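Local coordinates for citryl-CoA lyase (PDB 6HXP), which cleaves citryl-CoA into acetyl-CoA and oxaloacetate and belongs to the citrate synthase family, at the interface of chains A and B and the interface of chains A and C. Residues are numbered along the deposited sequence; one frame, centred on the assembly and turned at random. Chains: chain A/B/C, Citryl-CoA lyase.

Contact 1 and contact 2 bind chain A to two different copies of the same protein, and the centres of their C-alpha atoms lie about 30 Å apart. They share no residue of chain A: contact 1 uses the N-terminal stretch from strand 22-23 to A:Leu45, contact 2 helices 84-93 and 206-228. Each patch belongs to a two-fold symmetric interface, so every contact has a twin with the chains exchanged. In contact 1 the partner supplies its C-terminal tail, in contact 2 3-10 helix 203-205 and helix 33-42. Together the two interfaces link chains within the deposited assembly of four copies.

Contact 1: the interface of chains A and B. Residues chain A 22, 26-27, 30-31, 45; chain B 251-252, 256-258.
B:Leu252 packs its two methyls against A:Tyr22, A:Leu27, A:Leu45 and the A:Asp26 carbonyl. Its CD2 methyl lies 3.8 Å from CD1 of the A:Tyr22 ring and touches A:Leu27 CD2 and both A:Leu45 methyls, crossing A:Tyr22 and A:Leu45 at about a right angle and A:Leu27 obliquely. The other methyl, CD1, points at A:Asp26 O. The ring of A:Tyr22 turns an edge to the preceding backbone, its CE1 3.5 Å from B:Glu251 O. Outward, A:Asn30 holds CG beside its backbone N and anti to the carbonyl carbon (chi1 -70°). A:Asn30 ND2 donates in the amide plane to A:Asp26 O at 2.8 Å, which fixes the flip. A:Asn30 OD1 accepts from B:Lys258 N, a poorly ordered residue, at 2.8 Å, the donor standing above the carbonyl plane. B:Leu256 O also crowds A:Asn30 OD1 at 3.1 Å, two acceptors that cannot bond to each other. An alanine here would lose both bonds and would probably loosen the end of the partner's tail. Water 1 joins A:Asn30 O and B:Leu256 O. At the opposite rim, water 2 bridges A:Asp26 OD2, B:Glu251 OE2 and B:Leu252 N. The carboxylate oxygens A:Asp26 OD2 and B:Glu251 OE2 are 4.2 Å apart; B:Lys257 NZ, salt-bridged to B:Glu251 OE2 at 2.8 Å, probably eases their repulsion. The site joins strand 22-23, helix 24-27, its following loop and the loop after helix 33-42 to the C-terminal tail of chain B, around 3-10 helix 254-256.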
# COMPACT_ATOMS: atom_id res chain seq x y z
N TYR A 22 11.07 -8.57 -27.87
CA TYR A 22 12.51 -8.35 -28.00
C TYR A 22 13.26 -8.99 -26.85
O TYR A 22 12.83 -8.86 -25.70
CB TYR A 22 12.84 -6.86 -28.03
CG TYR A 22 12.32 -6.13 -29.26
CD1 TYR A 22 12.93 -6.28 -30.50
CD2 TYR A 22 11.20 -5.31 -29.19
CE1 TYR A 22 12.42 -5.64 -31.64
CE2 TYR A 22 10.70 -4.65 -30.30
CZ TYR A 22 11.31 -4.83 -31.54
OH TYR A 22 10.84 -4.22 -32.67
N ASP A 26 19.32 -8.08 -25.38
CA ASP A 26 19.70 -7.23 -26.50
C ASP A 26 19.31 -5.78 -26.26
O ASP A 26 19.89 -4.88 -26.84
CB ASP A 26 19.08 -7.72 -27.81
CG ASP A 26 19.69 -9.02 -28.33
OD1 ASP A 26 20.73 -9.46 -27.79
OD2 ASP A 26 19.10 -9.61 -29.24
N LEU A 27 18.29 -5.52 -25.44
CA LEU A 27 17.90 -4.15 -25.13
C LEU A 27 18.90 -3.54 -24.18
O LEU A 27 19.22 -2.34 -24.31
CB LEU A 27 16.53 -4.14 -24.48
CG LEU A 27 15.34 -4.76 -25.28
CD1 LEU A 27 14.05 -4.61 -24.51
CD2 LEU A 27 15.23 -4.15 -26.64
N ASN A 30 21.72 -1.10 -25.27
CA ASN A 30 21.36 -0.60 -26.58
C ASN A 30 20.21 0.39 -26.58
O ASN A 30 20.18 1.26 -27.44
CB ASN A 30 21.05 -1.74 -27.53
CG ASN A 30 22.33 -2.49 -27.87
OD1 ASN A 30 23.38 -1.87 -28.13
ND2 ASN A 30 22.24 -3.81 -27.97
N LEU A 31 19.27 0.25 -25.67
CA LEU A 31 18.18 1.22 -25.53
C LEU A 31 18.40 2.00 -24.23
O LEU A 31 18.92 1.46 -23.24
CB LEU A 31 16.81 0.53 -25.37
CG LEU A 31 16.13 -0.06 -26.57
CD1 LEU A 31 14.67 -0.36 -26.28
CD2 LEU A 31 16.29 0.74 -27.80
N LEU A 45 8.93 -0.13 -30.59
CA LEU A 45 10.05 0.76 -30.36
C LEU A 45 9.64 2.19 -30.68
O LEU A 45 8.87 2.48 -31.60
CB LEU A 45 11.23 0.37 -31.28
CG LEU A 45 11.88 -0.98 -30.98
CD1 LEU A 45 12.81 -1.37 -32.15
CD2 LEU A 45 12.63 -0.96 -29.68
N GLU B 251 13.89 -9.70 -33.75
CA GLU B 251 15.18 -9.10 -33.55
C GLU B 251 15.09 -7.60 -33.53
O GLU B 251 14.28 -7.00 -34.27
CB GLU B 251 16.09 -9.50 -34.75
CG GLU B 251 16.43 -10.97 -34.83
CD GLU B 251 17.39 -11.47 -33.78
OE1 GLU B 251 17.45 -12.71 -33.61
OE2 GLU B 251 18.11 -10.65 -33.17
N LEU B 252 15.95 -6.95 -32.77
CA LEU B 252 16.07 -5.50 -32.87
C LEU B 252 16.64 -5.19 -34.25
O LEU B 252 17.39 -5.99 -34.80
CB LEU B 252 17.14 -4.93 -31.91
CG LEU B 252 16.82 -4.66 -30.52
CD1 LEU B 252 18.08 -4.13 -29.79
CD2 LEU B 252 15.65 -3.64 -30.37
N LEU B 256 20.86 -0.93 -34.10
CA LEU B 256 20.70 -0.67 -32.67
C LEU B 256 21.55 -1.60 -31.84
O LEU B 256 21.77 -1.32 -30.68
CB LEU B 256 19.26 -0.79 -32.25
CG LEU B 256 18.30 0.27 -32.79
CD1 LEU B 256 16.93 0.06 -32.18
CD2 LEU B 256 18.79 1.68 -32.44
N LYS B 257 22.02 -2.73 -32.39
CA LYS B 257 22.88 -3.67 -31.65
C LYS B 257 24.31 -3.10 -31.62
O LYS B 257 25.16 -3.44 -32.45
CB LYS B 257 22.79 -5.08 -32.28
CG LYS B 257 21.38 -5.71 -32.25
CD LYS B 257 21.45 -7.08 -32.93
CE LYS B 257 20.11 -7.66 -33.22
NZ LYS B 257 20.22 -8.93 -33.99
N LYS B 258 24.52 -2.17 -30.70
CA LYS B 258 25.75 -1.43 -30.40
C LYS B 258 26.16 -0.54 -31.54
O LYS B 258 25.56 0.53 -31.67
CB LYS B 258 26.88 -2.36 -29.91
CG LYS B 258 26.57 -2.91 -28.52
CD LYS B 258 27.56 -3.97 -28.04
CE LYS B 258 27.76 -3.93 -26.54
NZ LYS B 258 28.75 -4.95 -26.08
O HOH W 1 22.05 1.24 -29.58
O HOH W 2 17.44 -8.67 -31.00

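Contact 2: the interface of chains A and C. Residues chain A 84, 219-220, 223, 227; chain C 41, 202, 204-205.
The C-terminal part of helix 206-228 of chain A packs against 3-10 helix 203-205 of chain C, with C:Leu41 of helix 33-42 at one end of this helix-to-helix interface. A:Tyr223 carries its middle. Its CG is anti to the backbone N (chi1 172°), which sends the ring across to chain C, where the phenol OH donates to C:Asp202 OD2 at 2.6 Å. That bond uses the anti lone pair of the carboxylate oxygen, which lies at the ring edge, in plane, while the ring and carboxylate planes stand 79° apart. C:Arg204, its chain bent at chi3, turns back to grip the same oxygen side-on: NE meets the syn lone pair of C:Asp202 OD2 at 2.7 Å, and NH2 comes from above the carboxylate plane. OD2 thus accepts from three donors across and within the chains, an arrangement likely to favour the charged carboxylate. The other oxygen, C:Asp202 OD1, accepts the backbone N of C:Arg204 at 3.2 Å, tying the carboxylate to the start of the 3-10 turn. Toward the apolar end, C:Leu205 CD1 reaches A:Val219 CG1 at 3.7 Å and also meets CB and the ring of A:Tyr223, crossing both side chains at about a right angle. C:Leu41 CD2 touches the same A:Val219 methyl obliquely. At the other end, A:Thr227 OG1 takes the crowded position between backbone N and carbonyl carbon (chi1 64°) and donates to A:Tyr223 O at 2.8 Å. This leaves its methyl, CG2, directed at chain C, over the centre of the C:Arg204 guanidinium and 3.6 Å from CZ.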
# COMPACT_ATOMS: atom_id res chain seq x y z
N LEU A 84 12.51 0.36 2.43
CA LEU A 84 12.37 1.38 1.41
C LEU A 84 11.22 1.13 0.43
O LEU A 84 10.51 2.08 0.06
CB LEU A 84 13.71 1.54 0.71
CG LEU A 84 13.79 2.67 -0.30
CD1 LEU A 84 15.10 3.39 -0.20
CD2 LEU A 84 13.53 2.16 -1.71
N VAL A 219 11.92 7.43 -4.05
CA VAL A 219 13.04 6.65 -3.52
C VAL A 219 14.01 7.56 -2.79
O VAL A 219 14.48 7.24 -1.68
CB VAL A 219 13.75 5.90 -4.68
CG1 VAL A 219 15.08 5.32 -4.19
CG2 VAL A 219 12.86 4.77 -5.23
N ALA A 220 14.35 8.71 -3.43
CA ALA A 220 15.27 9.64 -2.76
C ALA A 220 14.74 10.11 -1.40
O ALA A 220 15.49 10.17 -0.42
CB ALA A 220 15.56 10.82 -3.66
N TYR A 223 14.72 7.15 1.17
CA TYR A 223 16.10 6.85 1.58
C TYR A 223 16.59 7.96 2.54
O TYR A 223 17.25 7.68 3.54
CB TYR A 223 17.00 6.76 0.33
CG TYR A 223 18.47 6.66 0.67
CD1 TYR A 223 19.04 5.44 1.04
CD2 TYR A 223 19.27 7.78 0.66
CE1 TYR A 223 20.40 5.36 1.36
CE2 TYR A 223 20.60 7.72 1.09
CZ TYR A 223 21.16 6.51 1.40
OH TYR A 223 22.49 6.52 1.77
N THR A 227 17.81 7.29 6.49
CA THR A 227 19.22 7.41 6.79
C THR A 227 19.60 8.68 7.49
O THR A 227 20.74 8.77 7.97
CB THR A 227 20.04 7.25 5.49
OG1 THR A 227 19.74 8.32 4.59
CG2 THR A 227 19.82 5.88 4.85
N LEU C 41 19.48 10.63 -6.95
CA LEU C 41 19.89 9.65 -5.93
C LEU C 41 21.26 9.93 -5.35
O LEU C 41 21.47 9.78 -4.14
CB LEU C 41 19.84 8.24 -6.47
CG LEU C 41 18.47 7.74 -6.94
CD1 LEU C 41 18.58 6.34 -7.49
CD2 LEU C 41 17.45 7.84 -5.81
N ASP C 202 25.31 3.84 -1.53
CA ASP C 202 25.13 3.17 -0.26
C ASP C 202 24.31 1.89 -0.45
O ASP C 202 23.33 1.87 -1.21
CB ASP C 202 24.37 4.12 0.67
CG ASP C 202 24.05 3.63 2.07
OD1 ASP C 202 24.54 2.54 2.46
OD2 ASP C 202 23.35 4.34 2.80
N ARG C 204 22.20 0.68 1.42
CA ARG C 204 20.83 0.90 1.85
C ARG C 204 19.92 1.43 0.75
O ARG C 204 18.70 1.45 0.90
CB ARG C 204 20.77 1.81 3.07
CG ARG C 204 21.47 1.17 4.26
CD ARG C 204 21.61 2.12 5.43
NE ARG C 204 22.58 3.15 5.12
CZ ARG C 204 22.84 4.20 5.88
NH1 ARG C 204 22.27 4.34 7.07
NH2 ARG C 204 23.73 5.11 5.48
N LEU C 205 20.49 1.78 -0.40
CA LEU C 205 19.72 2.22 -1.55
C LEU C 205 19.45 1.06 -2.56
O LEU C 205 18.74 1.22 -3.55
CB LEU C 205 20.50 3.33 -2.25
CG LEU C 205 19.81 4.10 -3.30
CD1 LEU C 205 18.45 4.77 -2.81
CD2 LEU C 205 20.74 5.25 -3.76
O HOH W 3 22.56 6.83 8.60